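Local coordinates for protein urocanate hydratase (Paenibacillus sp. Soil724D2, PDB 7NED) that probably hydrates thiourocanate in bacterial ergothioneine breakdown, using bound NAD+ as cofactor, and also binds urocanate, at residues 2-7 / 28-33; 411-416 / 507-512. One frame throughout, in Å; residues are numbered along the deposited sequence.

Contact 1: 2-7 / 28-33; sequences ERITAA and NVLENG. With EDO (1,2-ethanediol), chain D.
Arg-3 reaches over the C-terminal end of helix 17-31, its guanidinium meeting the carbonyl of Glu-31 edge-on. NH2 makes the firm bond, 2.8 Å to Glu-31 O at 165° and nearly in the guanidinium plane. An ethanediol, probably from the crystallisation liquor, is modelled beside the guanidinium too close to be trusted in detail; its O2 donates to Gly-33 O. Ile-4 turns CD1 onto Leu-30 CD1 at 4.1 Å, and both side chains also touch Tyr-55 of helix 52-64. On its backbone side, Ile-4 O accepts a CA-H...O contact from Glu-31 CA (3.5 Å). Thr-5 packs across the carboxylate end of Glu-31, with CB 3.5 Å from OE1. At Ala-6 the backbone N donates to Glu-31 OE1 (2.9 Å, fairly straight), arriving on the anti side and 29° out of the carboxylate plane; CG of Glu-31 stands anti to its own backbone N (chi1 177°) and the chain runs extended from there. Arg-8 forms a salt bridge to that same OE1. An alanine at Glu-31 would probably leave Ala-6 N and the Arg-8 guanidinium without this acceptor and the loop freer to shift. Ala-6 CB closes the contact against Asn-28 N at 4.0 Å. The arrangement is an extended N-terminal segment folded back along the last turn of the first helix in the urocanase N-terminal region, with arginine binding a carbonyl at the helix C-terminus.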
ATOM      1  N   GLU A   2      -5.885  -7.064  36.414  1.00 26.55           N
ATOM      2  CA  GLU A   2      -4.661  -6.294  36.582  1.00 36.77           C
ATOM      3  C   GLU A   2      -4.191  -5.719  35.239  1.00 38.83           C
ATOM      4  O   GLU A   2      -4.167  -6.418  34.223  1.00 27.48           O
ATOM      5  CB  GLU A   2      -3.568  -7.147  37.205  1.00 41.17           C
ATOM      6  CG  GLU A   2      -2.189  -6.597  36.969  1.00 43.84           C
ATOM      7  CD  GLU A   2      -1.166  -7.189  37.907  1.00 49.25           C
ATOM      8  OE1 GLU A   2       0.051  -7.067  37.618  1.00 57.78           O
ATOM      9  OE2 GLU A   2      -1.589  -7.768  38.934  1.00 51.84           O
ATOM     10  N   ARG A   3      -3.838  -4.439  35.250  1.00 30.41           N
ATOM     11  CA  ARG A   3      -3.553  -3.722  34.014  1.00 29.18           C
ATOM     12  C   ARG A   3      -2.202  -4.143  33.452  1.00 28.70           C
ATOM     13  O   ARG A   3      -1.243  -4.357  34.199  1.00 24.88           O
ATOM     14  CB  ARG A   3      -3.577  -2.219  34.288  1.00 33.12           C
ATOM     15  CG  ARG A   3      -3.908  -1.375  33.091  1.00 34.93           C
ATOM     16  CD  ARG A   3      -4.691  -0.123  33.485  1.00 34.05           C
ATOM     17  NE  ARG A   3      -4.992   0.638  32.279  1.00 29.90           N
ATOM     18  CZ  ARG A   3      -4.059   1.289  31.600  1.00 29.41           C
ATOM     19  NH1 ARG A   3      -4.368   1.945  30.485  1.00 29.55           N
ATOM     20  NH2 ARG A   3      -2.809   1.256  32.026  1.00 27.01           N
ATOM     21  N   ILE A   4      -2.125  -4.275  32.121  1.00 26.13           N
ATOM     22  CA  ILE A   4      -0.862  -4.639  31.499  1.00 23.00           C
ATOM     23  C   ILE A   4       0.096  -3.474  31.621  1.00 23.86           C
ATOM     24  O   ILE A   4      -0.276  -2.310  31.390  1.00 21.16           O
ATOM     25  CB  ILE A   4      -1.066  -5.016  30.024  1.00 24.17           C
ATOM     26  CG1 ILE A   4      -1.765  -6.375  29.917  1.00 28.46           C
ATOM     27  CG2 ILE A   4       0.268  -5.025  29.300  1.00 21.24           C
ATOM     28  CD1 ILE A   4      -2.538  -6.553  28.603  1.00 25.55           C
ATOM     29  N   THR A   5       1.336  -3.776  31.969  1.00 21.49           N
ATOM     30  CA  THR A   5       2.397  -2.777  31.987  1.00 22.83           C
ATOM     31  C   THR A   5       3.621  -3.354  31.302  1.00 21.88           C
ATOM     32  O   THR A   5       3.810  -4.580  31.254  1.00 20.96           O
ATOM     33  CB  THR A   5       2.776  -2.360  33.426  1.00 22.22           C
ATOM     34  OG1 THR A   5       3.155  -3.535  34.159  1.00 24.38           O
ATOM     35  CG2 THR A   5       1.607  -1.655  34.108  1.00 22.98           C
ATOM     36  N   ALA A   6       4.446  -2.470  30.755  1.00 17.50           N
ATOM     37  CA  ALA A   6       5.698  -2.914  30.174  1.00 18.09           C
ATOM     38  C   ALA A   6       6.633  -3.436  31.253  1.00 20.42           C
ATOM     39  O   ALA A   6       6.764  -2.845  32.340  1.00 18.58           O
ATOM     40  CB  ALA A   6       6.377  -1.763  29.417  1.00 19.16           C
ATOM     41  N   ALA A   7       7.324  -4.526  30.928  1.00 20.60           N
ATOM     42  CA  ALA A   7       8.414  -4.986  31.769  1.00 19.91           C
ATOM     43  C   ALA A   7       9.442  -3.875  31.947  1.00 20.33           C
ATOM     44  O   ALA A   7       9.808  -3.187  30.997  1.00 22.05           O
ATOM     45  CB  ALA A   7       9.072  -6.230  31.152  1.00 21.60           C
ATOM     46  N   ASN A  28       3.887  -1.280  26.323  1.00 17.71           N
ATOM     47  CA  ASN A  28       3.884   0.140  26.660  1.00 16.95           C
ATOM     48  C   ASN A  28       2.706   0.884  26.024  1.00 19.79           C
ATOM     49  O   ASN A  28       2.147   1.796  26.644  1.00 18.74           O
ATOM     50  CB  ASN A  28       5.210   0.775  26.234  1.00 16.37           C
ATOM     51  CG  ASN A  28       5.364   2.197  26.745  1.00 18.63           C
ATOM     52  OD1 ASN A  28       5.162   2.455  27.944  1.00 18.02           O
ATOM     53  ND2 ASN A  28       5.732   3.133  25.845  1.00 15.83           N
ATOM     54  N   VAL A  29       2.322   0.548  24.778  1.00 16.46           N
ATOM     55  CA  VAL A  29       1.169   1.258  24.219  1.00 16.45           C
ATOM     56  C   VAL A  29      -0.103   0.820  24.936  1.00 16.05           C
ATOM     57  O   VAL A  29      -1.072   1.586  25.004  1.00 17.09           O
ATOM     58  CB  VAL A  29       1.022   1.088  22.687  1.00 16.65           C
ATOM     59  CG1 VAL A  29       2.293   1.524  21.956  1.00 13.82           C
ATOM     60  CG2 VAL A  29       0.645  -0.343  22.312  1.00 15.12           C
ATOM     61  N   LEU A  30      -0.150  -0.418  25.446  1.00 17.54           N
ATOM     62  CA  LEU A  30      -1.318  -0.825  26.223  1.00 18.69           C
ATOM     63  C   LEU A  30      -1.297  -0.159  27.601  1.00 20.17           C
ATOM     64  O   LEU A  30      -2.331   0.316  28.095  1.00 19.32           O
ATOM     65  CB  LEU A  30      -1.378  -2.358  26.332  1.00 19.58           C
ATOM     66  CG  LEU A  30      -1.738  -3.088  25.022  1.00 17.96           C
ATOM     67  CD1 LEU A  30      -1.537  -4.609  25.122  1.00 25.28           C
ATOM     68  CD2 LEU A  30      -3.153  -2.788  24.593  1.00 19.47           C
ATOM     69  N   GLU A  31      -0.110  -0.042  28.195  1.00 17.07           N
ATOM     70  CA  GLU A  31       0.006   0.647  29.473  1.00 19.52           C
ATOM     71  C   GLU A  31      -0.468   2.093  29.365  1.00 21.74           C
ATOM     72  O   GLU A  31      -1.149   2.603  30.269  1.00 20.91           O
ATOM     73  CB  GLU A  31       1.453   0.585  29.971  1.00 18.89           C
ATOM     74  CG  GLU A  31       1.688   1.352  31.307  1.00 21.34           C
ATOM     75  CD  GLU A  31       3.082   1.128  31.882  1.00 22.11           C
ATOM     76  OE1 GLU A  31       3.847   0.284  31.331  1.00 22.26           O
ATOM     77  OE2 GLU A  31       3.426   1.804  32.881  1.00 22.53           O
ATOM     78  N   ASN A  32      -0.099   2.785  28.282  1.00 17.79           N
ATOM     79  CA  ASN A  32      -0.542   4.152  28.076  1.00 20.86           C
ATOM     80  C   ASN A  32      -1.864   4.242  27.340  1.00 18.65           C
ATOM     81  O   ASN A  32      -2.248   5.337  26.927  1.00 21.06           O
ATOM     82  CB  ASN A  32       0.524   4.951  27.326  1.00 21.38           C
ATOM     83  CG  ASN A  32       1.746   5.209  28.193  1.00 24.57           C
ATOM     84  OD1 ASN A  32       1.614   5.361  29.397  1.00 28.85           O
ATOM     85  ND2 ASN A  32       2.931   5.195  27.594  1.00 21.74           N
ATOM     86  N   GLY A  33      -2.565   3.137  27.174  1.00 18.17           N
ATOM     87  CA  GLY A  33      -3.734   3.139  26.332  1.00 20.07           C
ATOM     88  C   GLY A  33      -4.922   3.749  27.039  1.00 24.83           C
ATOM     89  O   GLY A  33      -5.058   3.658  28.260  1.00 21.89           O
TER
HETATM   90  C1  EDO D 703      -8.420   0.566  31.105  1.00 27.01           C
HETATM   91  O1  EDO D 703      -8.971  -0.361  30.213  1.00 30.62           O
HETATM   92  C2  EDO D 703      -7.028   0.921  30.678  1.00 32.96           C
HETATM   93  O2  EDO D 703      -6.983   1.914  29.674  1.00 33.95           O

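Contact 2: 411-416 / 507-512; sequences LALAVN and RLETTL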
ATOM      1  N   LEU A 411      21.705  11.739  16.389  1.00 19.52           N
ATOM      2  CA  LEU A 411      21.199  11.390  17.715  1.00 17.89           C
ATOM      3  C   LEU A 411      21.231   9.880  17.938  1.00 18.15           C
ATOM      4  O   LEU A 411      21.714   9.395  18.964  1.00 17.02           O
ATOM      5  CB  LEU A 411      19.782  11.921  17.866  1.00 15.12           C
ATOM      6  CG  LEU A 411      19.132  11.543  19.185  1.00 18.59           C
ATOM      7  CD1 LEU A 411      19.932  12.113  20.412  1.00 17.47           C
ATOM      8  CD2 LEU A 411      17.744  12.119  19.156  1.00 18.53           C
ATOM      9  N   ALA A 412      20.675   9.116  16.998  1.00 15.67           N
ATOM     10  CA  ALA A 412      20.532   7.684  17.232  1.00 17.09           C
ATOM     11  C   ALA A 412      21.893   6.997  17.329  1.00 18.78           C
ATOM     12  O   ALA A 412      22.073   6.078  18.145  1.00 15.19           O
ATOM     13  CB  ALA A 412      19.676   7.049  16.123  1.00 15.63           C
ATOM     14  N   LEU A 413      22.865   7.429  16.515  1.00 17.65           N
ATOM     15  CA  LEU A 413      24.207   6.849  16.625  1.00 19.30           C
ATOM     16  C   LEU A 413      24.861   7.182  17.978  1.00 19.49           C
ATOM     17  O   LEU A 413      25.472   6.312  18.608  1.00 19.66           O
ATOM     18  CB  LEU A 413      25.093   7.336  15.473  1.00 16.22           C
ATOM     19  CG  LEU A 413      24.756   6.717  14.106  1.00 20.35           C
ATOM     20  CD1 LEU A 413      25.660   7.345  13.047  1.00 21.33           C
ATOM     21  CD2 LEU A 413      24.843   5.198  14.099  1.00 18.40           C
ATOM     22  N   ALA A 414      24.776   8.443  18.422  1.00 17.93           N
ATOM     23  CA  ALA A 414      25.302   8.802  19.750  1.00 17.66           C
ATOM     24  C   ALA A 414      24.645   7.961  20.834  1.00 18.56           C
ATOM     25  O   ALA A 414      25.336   7.412  21.702  1.00 19.02           O
ATOM     26  CB  ALA A 414      25.105  10.295  20.034  1.00 16.12           C
ATOM     27  N   VAL A 415      23.319   7.797  20.769  1.00 17.80           N
ATOM     28  CA  VAL A 415      22.610   7.058  21.812  1.00 16.47           C
ATOM     29  C   VAL A 415      23.021   5.596  21.797  1.00 18.72           C
ATOM     30  O   VAL A 415      23.223   4.984  22.858  1.00 17.33           O
ATOM     31  CB  VAL A 415      21.091   7.212  21.649  1.00 17.02           C
ATOM     32  CG1 VAL A 415      20.347   6.169  22.477  1.00 16.16           C
ATOM     33  CG2 VAL A 415      20.639   8.646  22.034  1.00 16.77           C
ATOM     34  N   ASN A 416      23.126   4.999  20.594  1.00 14.71           N
ATOM     35  CA  ASN A 416      23.573   3.616  20.528  1.00 18.39           C
ATOM     36  C   ASN A 416      24.956   3.461  21.144  1.00 17.95           C
ATOM     37  O   ASN A 416      25.237   2.466  21.820  1.00 16.90           O
ATOM     38  CB  ASN A 416      23.567   3.102  19.076  1.00 16.96           C
ATOM     39  CG  ASN A 416      23.568   1.595  19.019  1.00 18.40           C
ATOM     40  OD1 ASN A 416      22.681   0.951  19.586  1.00 21.13           O
ATOM     41  ND2 ASN A 416      24.562   1.017  18.338  1.00 23.08           N
ATOM     42  N   ARG A 507      22.472  -0.394  11.043  1.00 14.94           N
ATOM     43  CA  ARG A 507      21.023  -0.376  10.827  1.00 18.60           C
ATOM     44  C   ARG A 507      20.451   1.016  11.078  1.00 19.26           C
ATOM     45  O   ARG A 507      19.630   1.527  10.294  1.00 15.47           O
ATOM     46  CB  ARG A 507      20.356  -1.410  11.732  1.00 17.15           C
ATOM     47  CG  ARG A 507      20.840  -2.862  11.445  1.00 17.22           C
ATOM     48  CD  ARG A 507      20.003  -3.940  12.188  1.00 21.19           C
ATOM     49  NE  ARG A 507      19.989  -3.744  13.640  1.00 17.13           N
ATOM     50  CZ  ARG A 507      19.014  -3.105  14.275  1.00 24.15           C
ATOM     51  NH1 ARG A 507      17.992  -2.613  13.564  1.00 18.70           N
ATOM     52  NH2 ARG A 507      19.063  -2.956  15.614  1.00 18.31           N
ATOM     53  N   LEU A 508      20.863   1.635  12.191  1.00 15.98           N
ATOM     54  CA  LEU A 508      20.315   2.931  12.577  1.00 17.08           C
ATOM     55  C   LEU A 508      20.678   3.992  11.556  1.00 17.32           C
ATOM     56  O   LEU A 508      19.845   4.817  11.173  1.00 18.68           O
ATOM     57  CB  LEU A 508      20.847   3.334  13.949  1.00 16.35           C
ATOM     58  CG  LEU A 508      20.418   2.454  15.110  1.00 19.06           C
ATOM     59  CD1 LEU A 508      21.294   2.829  16.300  1.00 17.95           C
ATOM     60  CD2 LEU A 508      18.967   2.783  15.412  1.00 17.16           C
ATOM     61  N   GLU A 509      21.948   4.026  11.160  1.00 15.27           N
ATOM     62  CA  GLU A 509      22.400   4.982  10.161  1.00 19.72           C
ATOM     63  C   GLU A 509      21.644   4.808   8.855  1.00 19.06           C
ATOM     64  O   GLU A 509      21.196   5.794   8.252  1.00 17.49           O
ATOM     65  CB  GLU A 509      23.898   4.788   9.925  1.00 18.33           C
ATOM     66  CG  GLU A 509      24.581   5.895   9.151  1.00 26.71           C
ATOM     67  CD  GLU A 509      26.055   5.563   8.951  1.00 28.21           C
ATOM     68  OE1 GLU A 509      26.355   4.652   8.168  1.00 43.51           O
ATOM     69  OE2 GLU A 509      26.906   6.145   9.619  1.00 36.73           O
ATOM     70  N   THR A 510      21.548   3.551   8.381  1.00 16.25           N
ATOM     71  CA  THR A 510      20.980   3.283   7.056  1.00 17.79           C
ATOM     72  C   THR A 510      19.512   3.637   7.038  1.00 17.40           C
ATOM     73  O   THR A 510      19.059   4.370   6.153  1.00 16.59           O
ATOM     74  CB  THR A 510      21.194   1.822   6.654  1.00 20.27           C
ATOM     75  OG1 THR A 510      22.599   1.497   6.781  1.00 20.86           O
ATOM     76  CG2 THR A 510      20.688   1.539   5.193  1.00 19.36           C
ATOM     77  N   THR A 511      18.762   3.164   8.045  1.00 15.79           N
ATOM     78  CA  THR A 511      17.333   3.443   8.111  1.00 15.84           C
ATOM     79  C   THR A 511      17.048   4.925   8.294  1.00 17.31           C
ATOM     80  O   THR A 511      16.185   5.486   7.608  1.00 14.47           O
ATOM     81  CB  THR A 511      16.677   2.651   9.244  1.00 16.73           C
ATOM     82  OG1 THR A 511      16.609   1.276   8.860  1.00 17.43           O
ATOM     83  CG2 THR A 511      15.271   3.138   9.463  1.00 17.13           C
ATOM     84  N   LEU A 512      17.722   5.574   9.248  1.00 14.80           N
ATOM     85  CA  LEU A 512      17.363   6.957   9.537  1.00 14.58           C
ATOM     86  C   LEU A 512      17.740   7.884   8.370  1.00 16.52           C
ATOM     87  O   LEU A 512      16.972   8.784   8.012  1.00 16.73           O
ATOM     88  CB  LEU A 512      18.010   7.399  10.870  1.00 14.82           C
ATOM     89  CG  LEU A 512      17.361   6.685  12.086  1.00 16.34           C
ATOM     90  CD1 LEU A 512      18.137   6.909  13.414  1.00 16.21           C
ATOM     91  CD2 LEU A 512      15.872   7.081  12.266  1.00 17.18           C
TER
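Helix segments 411-416 and 507-512 run nearly antiparallel, at 167° between their directions, with axes 9.4 Å apart at closest approach and Ala-412 facing Leu-508 at the nearest CA pair. No hydrogen bond crosses between them, and aliphatic groups make most of the contact. Leu-508 carries most of it: its CG lies anti to the carbonyl carbon (chi1 -65°) and CD1 anti to CA (chi2 167°), which brings CD1 to Asn-416 CB at 3.6 Å and to the carbonyl oxygen of Ala-412 at 3.8 Å. The other branch, CD2, is 4.4 Å from Ala-412 CB, a looser touch. The small Ala-412 side chain also points at Leu-512, one turn on from Leu-508, though the modelled spacing of that pair is doubtful. Alongside, Leu-413 lays CD2 near Leu-508 CB at 4.4 Å, while its CD1 meets the carboxylate of Glu-509 at OE2, 3.8 Å away, as the two side chains pass slantwise. Asn-416 offers Leu-508 mainly carbon; its amide is spent on the other helix's start, OD1 taking a hydrogen bond from Gly-500 N and ND2 giving bonds to Asp-505 OD1 and Ser-501 O. This ties helix 407-420 to the entrance of helix 502-525. The pair packs on the large mixed sheet: Leu-508 and Leu-512 rest on Leu-496 of strand 490-498, Leu-512 also on Phe-351 of strand 351-355, while Leu-411 and Val-415 turn to helix 360-373.

How the contacts relate
Contact 1 (2-7 / 28-33) and contact 2 (411-416 / 507-512) follow one another along the chain without overlap and belong to different parts of the protein, the urocanase N-terminal and C-terminal domains. Their centres are 27 Å apart and their nearest atoms about 15 Å, so neither touches the other. They differ in character: polar bonds to one end of a helix in the first, apolar packing of two helices in the second. Contact 1 lies near the bound ligands, with Gly-33 about 9 Å from NAD and the Asn-28 side chain about 10 Å from urocanate; it does not itself touch either. Asn-28 also bonds to Leu-396, linking contact 1 to the C-terminal domain that holds contact 2.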